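PDB 6AGH: calcium uptake protein 2, mitochondrial from Homo sapiens, which probably acts as an EF-hand calcium sensor that, through dimerization of MICU proteins, controls calcium influx through the mitochondrial calcium uniporter. Local coordinates for residues A[74-79]-A[96-101]; A[223-228]-A[308-313]. All coordinates share one frame; numbering follows the deposited sequence.

Contact 1: A[74-79]-A[96-101]; sequences EDTLSG and KGLISY
The loop 96-101 runs close over one flank of helix 70-81, with the CA atoms of T76 and G97 4.1 Å apart. The sequence KGLISY, with S100 as N-cap of helix 101-112, resembles the second half of an EF-hand loop passing into its exiting helix, and here it packs against a helix preceding it in the chain. G79 has no side chain where the loop passes; a CB here would run into K96 O. The T76 methyl CG2, anti to the backbone N (chi1 -57° for OG1), rests 3.9 Å from G97 CA. T76 OG1 is bonded to D72 O within its own helix, and its meeting with L98 CG at 3.5 Å is a van der Waals one, the two side chains lying nearly at right angles. K96 makes the largest single contribution to the buried surface. Its extended chain lies along the turn from D75 to G79, CB 3.9 Å from G79 CA and CG 4.0 Å from D75 CB. An alanine here is likely to uncover this turn and deprive the D75 carboxylate of a nearby positive charge. That attraction is at most a loose one, since K96 NZ and D75 OD1 stand 4.9 Å apart.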
ATOM      1  N   GLU A  74      35.809  21.169 -10.382  1.00 95.51           N
ATOM      2  CA  GLU A  74      35.296  22.497 -10.716  1.00 91.09           C
ATOM      3  C   GLU A  74      34.198  22.420 -11.778  1.00 86.31           C
ATOM      4  O   GLU A  74      33.242  23.211 -11.751  1.00 89.26           O
ATOM      5  CB  GLU A  74      36.437  23.397 -11.190  1.00 88.50           C
ATOM      6  N   ASP A  75      34.296  21.456 -12.702  1.00 77.56           N
ATOM      7  CA  ASP A  75      33.208  21.215 -13.647  1.00 75.01           C
ATOM      8  C   ASP A  75      31.950  20.719 -12.944  1.00 73.81           C
ATOM      9  O   ASP A  75      30.836  21.074 -13.346  1.00 79.33           O
ATOM     10  CB  ASP A  75      33.647  20.209 -14.711  1.00 78.82           C
ATOM     11  CG  ASP A  75      34.362  20.866 -15.876  1.00 88.54           C
ATOM     12  OD1 ASP A  75      34.345  22.112 -15.963  1.00 91.64           O
ATOM     13  OD2 ASP A  75      34.941  20.134 -16.706  1.00 90.14           O
ATOM     14  N   THR A  76      32.109  19.915 -11.889  1.00 73.44           N
ATOM     15  CA  THR A  76      30.959  19.482 -11.104  1.00 71.45           C
ATOM     16  C   THR A  76      30.248  20.681 -10.493  1.00 74.36           C
ATOM     17  O   THR A  76      29.013  20.718 -10.430  1.00 71.67           O
ATOM     18  CB  THR A  76      31.399  18.509 -10.008  1.00 66.94           C
ATOM     19  OG1 THR A  76      32.082  17.397 -10.598  1.00 65.01           O
ATOM     20  CG2 THR A  76      30.194  17.998  -9.230  1.00 71.70           C
ATOM     21  N   LEU A  77      31.017  21.665 -10.024  1.00 82.72           N
ATOM     22  CA  LEU A  77      30.408  22.871  -9.471  1.00 89.96           C
ATOM     23  C   LEU A  77      29.676  23.657 -10.553  1.00 97.48           C
ATOM     24  O   LEU A  77      28.489  23.979 -10.410  1.00 98.26           O
ATOM     25  CB  LEU A  77      31.480  23.739  -8.810  1.00 96.52           C
ATOM     26  CG  LEU A  77      31.098  24.564  -7.568  1.00100.95           C
ATOM     27  CD1 LEU A  77      32.323  25.339  -7.071  1.00103.96           C
ATOM     28  CD2 LEU A  77      29.848  25.498  -7.716  1.00102.88           C
ATOM     29  N   SER A  78      30.360  23.936 -11.667  1.00101.04           N
ATOM     30  CA  SER A  78      29.773  24.756 -12.724  1.00 91.78           C
ATOM     31  C   SER A  78      28.501  24.133 -13.298  1.00 87.65           C
ATOM     32  O   SER A  78      27.512  24.838 -13.535  1.00 92.40           O
ATOM     33  CB  SER A  78      30.811  24.982 -13.827  1.00 90.42           C
ATOM     34  OG  SER A  78      30.304  25.776 -14.889  1.00 98.66           O
ATOM     35  N   GLY A  79      28.522  22.820 -13.561  1.00 80.84           N
ATOM     36  CA  GLY A  79      27.354  22.155 -14.136  1.00 73.63           C
ATOM     37  C   GLY A  79      26.099  22.300 -13.298  1.00 73.91           C
ATOM     38  O   GLY A  79      25.043  22.692 -13.803  1.00 70.27           O
ATOM     39  N   LYS A  96      29.376  17.198 -16.672  1.00 59.13           N
ATOM     40  CA  LYS A  96      29.834  17.989 -15.528  1.00 55.75           C
ATOM     41  C   LYS A  96      29.108  17.515 -14.275  1.00 51.59           C
ATOM     42  O   LYS A  96      28.051  18.030 -13.911  1.00 52.13           O
ATOM     43  CB  LYS A  96      29.610  19.474 -15.774  1.00 58.41           C
ATOM     44  CG  LYS A  96      30.367  20.035 -16.961  1.00 59.26           C
ATOM     45  CD  LYS A  96      30.011  21.500 -17.182  1.00 62.76           C
ATOM     46  CE  LYS A  96      30.896  22.148 -18.241  1.00 67.57           C
ATOM     47  NZ  LYS A  96      30.455  23.539 -18.561  1.00 71.02           N
ATOM     48  N   GLY A  97      29.682  16.520 -13.608  1.00 49.62           N
ATOM     49  CA  GLY A  97      29.104  16.003 -12.382  1.00 49.20           C
ATOM     50  C   GLY A  97      29.769  14.707 -11.986  1.00 62.05           C
ATOM     51  O   GLY A  97      30.475  14.071 -12.773  1.00 70.42           O
ATOM     52  N   LEU A  98      29.527  14.317 -10.733  1.00 63.73           N
ATOM     53  CA  LEU A  98      30.015  13.042 -10.226  1.00 54.94           C
ATOM     54  C   LEU A  98      28.948  12.350  -9.397  1.00 62.95           C
ATOM     55  O   LEU A  98      28.128  12.994  -8.739  1.00 83.50           O
ATOM     56  CB  LEU A  98      31.265  13.211  -9.357  1.00 56.89           C
ATOM     57  CG  LEU A  98      32.464  13.948  -9.940  1.00 63.69           C
ATOM     58  CD1 LEU A  98      33.357  14.463  -8.822  1.00 74.09           C
ATOM     59  CD2 LEU A  98      33.219  12.999 -10.828  1.00 63.82           C
ATOM     60  N   ILE A  99      28.982  11.020  -9.431  1.00 51.81           N
ATOM     61  CA  ILE A  99      28.031  10.170  -8.723  1.00 45.64           C
ATOM     62  C   ILE A  99      28.819   8.976  -8.203  1.00 51.23           C
ATOM     63  O   ILE A  99      29.338   8.182  -8.997  1.00 46.25           O
ATOM     64  CB  ILE A  99      26.870   9.707  -9.615  1.00 40.31           C
ATOM     65  CG1 ILE A  99      25.888  10.857  -9.849  1.00 39.12           C
ATOM     66  CG2 ILE A  99      26.149   8.516  -8.989  1.00 52.34           C
ATOM     67  CD1 ILE A  99      25.204  10.805 -11.196  1.00 37.63           C
ATOM     68  N   SER A 100      28.929   8.852  -6.881  1.00 57.04           N
ATOM     69  CA  SER A 100      29.595   7.693  -6.302  1.00 48.72           C
ATOM     70  C   SER A 100      28.702   6.458  -6.432  1.00 49.96           C
ATOM     71  O   SER A 100      27.559   6.522  -6.891  1.00 48.17           O
ATOM     72  CB  SER A 100      29.972   7.956  -4.847  1.00 51.72           C
ATOM     73  OG  SER A 100      28.888   8.481  -4.109  1.00 58.55           O
ATOM     74  N   TYR A 101      29.241   5.307  -6.024  1.00 57.30           N
ATOM     75  CA  TYR A 101      28.499   4.059  -6.162  1.00 66.51           C
ATOM     76  C   TYR A 101      27.272   4.030  -5.254  1.00 71.46           C
ATOM     77  O   TYR A 101      26.169   3.685  -5.702  1.00 71.08           O
ATOM     78  CB  TYR A 101      29.426   2.878  -5.870  1.00 70.66           C
ATOM     79  CG  TYR A 101      28.716   1.552  -5.788  1.00 76.34           C
ATOM     80  CD1 TYR A 101      28.140   0.985  -6.915  1.00 76.94           C
ATOM     81  CD2 TYR A 101      28.636   0.858  -4.587  1.00 74.51           C
ATOM     82  CE1 TYR A 101      27.493  -0.229  -6.848  1.00 73.53           C
ATOM     83  CE2 TYR A 101      27.993  -0.360  -4.511  1.00 72.74           C
ATOM     84  CZ  TYR A 101      27.424  -0.898  -5.645  1.00 76.38           C
ATOM     85  OH  TYR A 101      26.781  -2.110  -5.575  1.00 88.92           O
TER

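Contact 2: A[223-228]-A[308-313]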
ATOM      1  N   ASP A 223       4.752   1.448 -31.678  1.00 49.97           N
ATOM      2  CA  ASP A 223       5.896   1.622 -30.790  1.00 50.33           C
ATOM      3  C   ASP A 223       5.480   1.664 -29.326  1.00 46.83           C
ATOM      4  O   ASP A 223       6.254   1.247 -28.455  1.00 49.47           O
ATOM      5  CB  ASP A 223       6.668   2.899 -31.140  1.00 62.66           C
ATOM      6  CG  ASP A 223       7.033   2.986 -32.608  1.00 80.00           C
ATOM      7  OD1 ASP A 223       7.470   1.962 -33.172  1.00 83.25           O
ATOM      8  OD2 ASP A 223       6.907   4.084 -33.195  1.00 82.13           O
ATOM      9  N   PHE A 224       4.260   2.124 -29.035  1.00 47.42           N
ATOM     10  CA  PHE A 224       3.736   1.991 -27.681  1.00 48.56           C
ATOM     11  C   PHE A 224       3.463   0.535 -27.338  1.00 45.26           C
ATOM     12  O   PHE A 224       3.724   0.099 -26.213  1.00 47.30           O
ATOM     13  CB  PHE A 224       2.464   2.817 -27.507  1.00 59.30           C
ATOM     14  CG  PHE A 224       1.884   2.741 -26.121  1.00 52.48           C
ATOM     15  CD1 PHE A 224       2.466   3.436 -25.073  1.00 56.34           C
ATOM     16  CD2 PHE A 224       0.770   1.959 -25.863  1.00 49.87           C
ATOM     17  CE1 PHE A 224       1.940   3.362 -23.794  1.00 55.67           C
ATOM     18  CE2 PHE A 224       0.240   1.881 -24.587  1.00 56.05           C
ATOM     19  CZ  PHE A 224       0.826   2.584 -23.551  1.00 55.47           C
ATOM     20  N   ALA A 225       2.917  -0.229 -28.289  1.00 43.27           N
ATOM     21  CA  ALA A 225       2.750  -1.661 -28.070  1.00 44.34           C
ATOM     22  C   ALA A 225       4.094  -2.341 -27.855  1.00 56.82           C
ATOM     23  O   ALA A 225       4.222  -3.226 -27.000  1.00 65.96           O
ATOM     24  CB  ALA A 225       2.017  -2.290 -29.255  1.00 44.80           C
ATOM     25  N   GLU A 226       5.106  -1.939 -28.627  1.00 63.76           N
ATOM     26  CA  GLU A 226       6.452  -2.464 -28.434  1.00 63.53           C
ATOM     27  C   GLU A 226       6.986  -2.130 -27.042  1.00 58.31           C
ATOM     28  O   GLU A 226       7.644  -2.961 -26.406  1.00 55.19           O
ATOM     29  CB  GLU A 226       7.374  -1.918 -29.525  1.00 65.57           C
ATOM     30  CG  GLU A 226       8.669  -2.681 -29.703  1.00 59.47           C
ATOM     31  CD  GLU A 226       9.710  -1.869 -30.442  1.00 66.87           C
ATOM     32  OE1 GLU A 226       9.361  -0.790 -30.968  1.00 67.61           O
ATOM     33  OE2 GLU A 226      10.882  -2.297 -30.485  1.00 76.24           O
ATOM     34  N   TRP A 227       6.707  -0.918 -26.551  1.00 51.67           N
ATOM     35  CA  TRP A 227       7.193  -0.522 -25.231  1.00 49.19           C
ATOM     36  C   TRP A 227       6.456  -1.262 -24.120  1.00 65.31           C
ATOM     37  O   TRP A 227       7.053  -1.611 -23.094  1.00 67.13           O
ATOM     38  CB  TRP A 227       7.050   0.990 -25.048  1.00 47.04           C
ATOM     39  CG  TRP A 227       7.235   1.448 -23.628  1.00 55.59           C
ATOM     40  CD1 TRP A 227       8.404   1.821 -23.030  1.00 55.12           C
ATOM     41  CD2 TRP A 227       6.214   1.577 -22.629  1.00 53.26           C
ATOM     42  NE1 TRP A 227       8.174   2.176 -21.722  1.00 48.55           N
ATOM     43  CE2 TRP A 227       6.838   2.033 -21.451  1.00 51.72           C
ATOM     44  CE3 TRP A 227       4.834   1.351 -22.617  1.00 58.78           C
ATOM     45  CZ2 TRP A 227       6.130   2.268 -20.274  1.00 57.04           C
ATOM     46  CZ3 TRP A 227       4.133   1.584 -21.447  1.00 64.94           C
ATOM     47  CH2 TRP A 227       4.782   2.037 -20.292  1.00 59.89           C
ATOM     48  N   LEU A 228       5.156  -1.498 -24.301  1.00 62.28           N
ATOM     49  CA  LEU A 228       4.370  -2.181 -23.281  1.00 63.96           C
ATOM     50  C   LEU A 228       4.813  -3.631 -23.126  1.00 68.97           C
ATOM     51  O   LEU A 228       4.912  -4.141 -22.003  1.00 71.12           O
ATOM     52  CB  LEU A 228       2.884  -2.103 -23.635  1.00 62.35           C
ATOM     53  CG  LEU A 228       1.876  -2.423 -22.534  1.00 57.23           C
ATOM     54  CD1 LEU A 228       2.033  -1.438 -21.390  1.00 66.97           C
ATOM     55  CD2 LEU A 228       0.455  -2.394 -23.079  1.00 48.74           C
ATOM     56  N   LEU A 308      -5.844   3.531 -25.313  1.00 74.10           N
ATOM     57  CA  LEU A 308      -6.905   2.559 -25.050  1.00 76.29           C
ATOM     58  C   LEU A 308      -7.123   1.640 -26.242  1.00 79.20           C
ATOM     59  O   LEU A 308      -7.308   0.428 -26.075  1.00 72.14           O
ATOM     60  CB  LEU A 308      -8.226   3.246 -24.702  1.00 75.37           C
ATOM     61  CG  LEU A 308      -8.395   4.131 -23.467  1.00 77.52           C
ATOM     62  CD1 LEU A 308      -7.573   3.618 -22.288  1.00 72.68           C
ATOM     63  CD2 LEU A 308      -8.116   5.579 -23.772  1.00 87.79           C
ATOM     64  N   ASP A 309      -7.133   2.204 -27.451  1.00 69.87           N
ATOM     65  CA  ASP A 309      -7.253   1.386 -28.652  1.00 71.64           C
ATOM     66  C   ASP A 309      -6.125   0.362 -28.724  1.00 72.42           C
ATOM     67  O   ASP A 309      -6.359  -0.820 -29.010  1.00 76.13           O
ATOM     68  CB  ASP A 309      -7.260   2.286 -29.888  1.00 76.27           C
ATOM     69  CG  ASP A 309      -7.595   1.532 -31.157  1.00 85.54           C
ATOM     70  OD1 ASP A 309      -8.058   0.378 -31.056  1.00 88.28           O
ATOM     71  OD2 ASP A 309      -7.398   2.097 -32.252  1.00 94.68           O
ATOM     72  N   THR A 310      -4.892   0.802 -28.460  1.00 65.32           N
ATOM     73  CA  THR A 310      -3.746  -0.098 -28.557  1.00 63.29           C
ATOM     74  C   THR A 310      -3.850  -1.240 -27.551  1.00 66.99           C
ATOM     75  O   THR A 310      -3.716  -2.416 -27.914  1.00 67.11           O
ATOM     76  CB  THR A 310      -2.446   0.683 -28.355  1.00 67.13           C
ATOM     77  OG1 THR A 310      -2.445   1.841 -29.200  1.00 65.91           O
ATOM     78  CG2 THR A 310      -1.243  -0.185 -28.693  1.00 66.50           C
ATOM     79  N   VAL A 311      -4.097  -0.917 -26.278  1.00 77.62           N
ATOM     80  CA  VAL A 311      -4.124  -1.969 -25.266  1.00 71.60           C
ATOM     81  C   VAL A 311      -5.347  -2.863 -25.444  1.00 63.52           C
ATOM     82  O   VAL A 311      -5.289  -4.065 -25.163  1.00 69.51           O
ATOM     83  CB  VAL A 311      -4.049  -1.369 -23.845  1.00 62.62           C
ATOM     84  CG1 VAL A 311      -2.904  -0.371 -23.748  1.00 66.42           C
ATOM     85  CG2 VAL A 311      -5.357  -0.708 -23.456  1.00 62.36           C
ATOM     86  N   PHE A 312      -6.458  -2.318 -25.942  1.00 64.66           N
ATOM     87  CA  PHE A 312      -7.623  -3.159 -26.198  1.00 70.66           C
ATOM     88  C   PHE A 312      -7.360  -4.128 -27.338  1.00 78.30           C
ATOM     89  O   PHE A 312      -7.755  -5.297 -27.271  1.00 88.07           O
ATOM     90  CB  PHE A 312      -8.857  -2.306 -26.484  1.00 70.05           C
ATOM     91  CG  PHE A 312      -9.848  -2.295 -25.356  1.00 75.79           C
ATOM     92  CD1 PHE A 312      -9.684  -1.439 -24.282  1.00 74.44           C
ATOM     93  CD2 PHE A 312     -10.933  -3.157 -25.363  1.00 77.22           C
ATOM     94  CE1 PHE A 312     -10.591  -1.435 -23.238  1.00 77.68           C
ATOM     95  CE2 PHE A 312     -11.843  -3.156 -24.324  1.00 77.29           C
ATOM     96  CZ  PHE A 312     -11.672  -2.295 -23.260  1.00 76.89           C
ATOM     97  N   LYS A 313      -6.708  -3.666 -28.400  1.00 71.97           N
ATOM     98  CA  LYS A 313      -6.477  -4.562 -29.519  1.00 73.09           C
ATOM     99  C   LYS A 313      -5.322  -5.523 -29.277  1.00 68.37           C
ATOM    100  O   LYS A 313      -5.236  -6.545 -29.965  1.00 70.56           O
ATOM    101  CB  LYS A 313      -6.252  -3.757 -30.795  1.00 81.66           C
ATOM    102  CG  LYS A 313      -7.554  -3.165 -31.313  1.00 85.81           C
ATOM    103  CD  LYS A 313      -7.351  -2.256 -32.494  1.00 83.85           C
ATOM    104  CE  LYS A 313      -8.649  -2.086 -33.268  1.00 90.38           C
ATOM    105  NZ  LYS A 313      -9.536  -1.037 -32.695  1.00 95.58           N
TER
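F224, A225 and L228 on helix 221-228 face T310 and V311 on helix 305-314, in a buried helix-helix contact of the C-terminal EF-hand region. By sequence, helix 305-314 is the entering helix of an EF-hand. The two segments have axes 10.1 Å apart at closest approach and cross at -57°, and their side chains meet through carbon atoms. F224 has CG anti to the backbone N (chi1 -179°), which carries the ring across toward the other helix and presents its edge. V311 CG1 lies in the plane of the ring, 4.0 Å from F224 CE2, and the T310 methyl CG2 approaches the neighbouring atom of the same edge, F224 CD2, at 4.1 Å. T310 CG2 also reaches A225 CB, at 3.9 Å, and so spans two successive residues of the facing helix. Its hydroxyl is occupied elsewhere: OG1 bonds to N306 O one turn back.

V311 makes a similar double contact farther along. With CG1 anti to its carbonyl carbon (chi1 -50°), this one methyl serves both F224 CE2 and L228 CD2, the latter also at 4.0 Å and with the two side chains nearly perpendicular. Helix 256-266 closes in on the same cluster, F262 meeting the F224 ring edge-to-face and also touching L228. At the margin a charge pair links the two helices, D309 OD2 forming a salt bridge with K221 of helix 221-228, whereas D309 OD1 takes K313 NZ of its own helix on the syn side, 2.6 Å away.

Contacts 1 and 2 lie on opposite sides of the chain's centre, about 39 Å apart between their own centres and about 22 Å between nearest atoms. They follow one another along the chain, 74-79/96-101 closing before 223-228/308-313 begins, and belong to separate helical regions. Contact 1 sets a loop against a helix and is partly buried, whereas contact 2 is buried throughout and joins two helices. Helix 305-314 of contact 2 leads directly into an EF-hand loop, probably a calcium site, whose residues 317-320 are not modelled in this calcium-free state. Neither contact is touched by the second protein chain of the assembly.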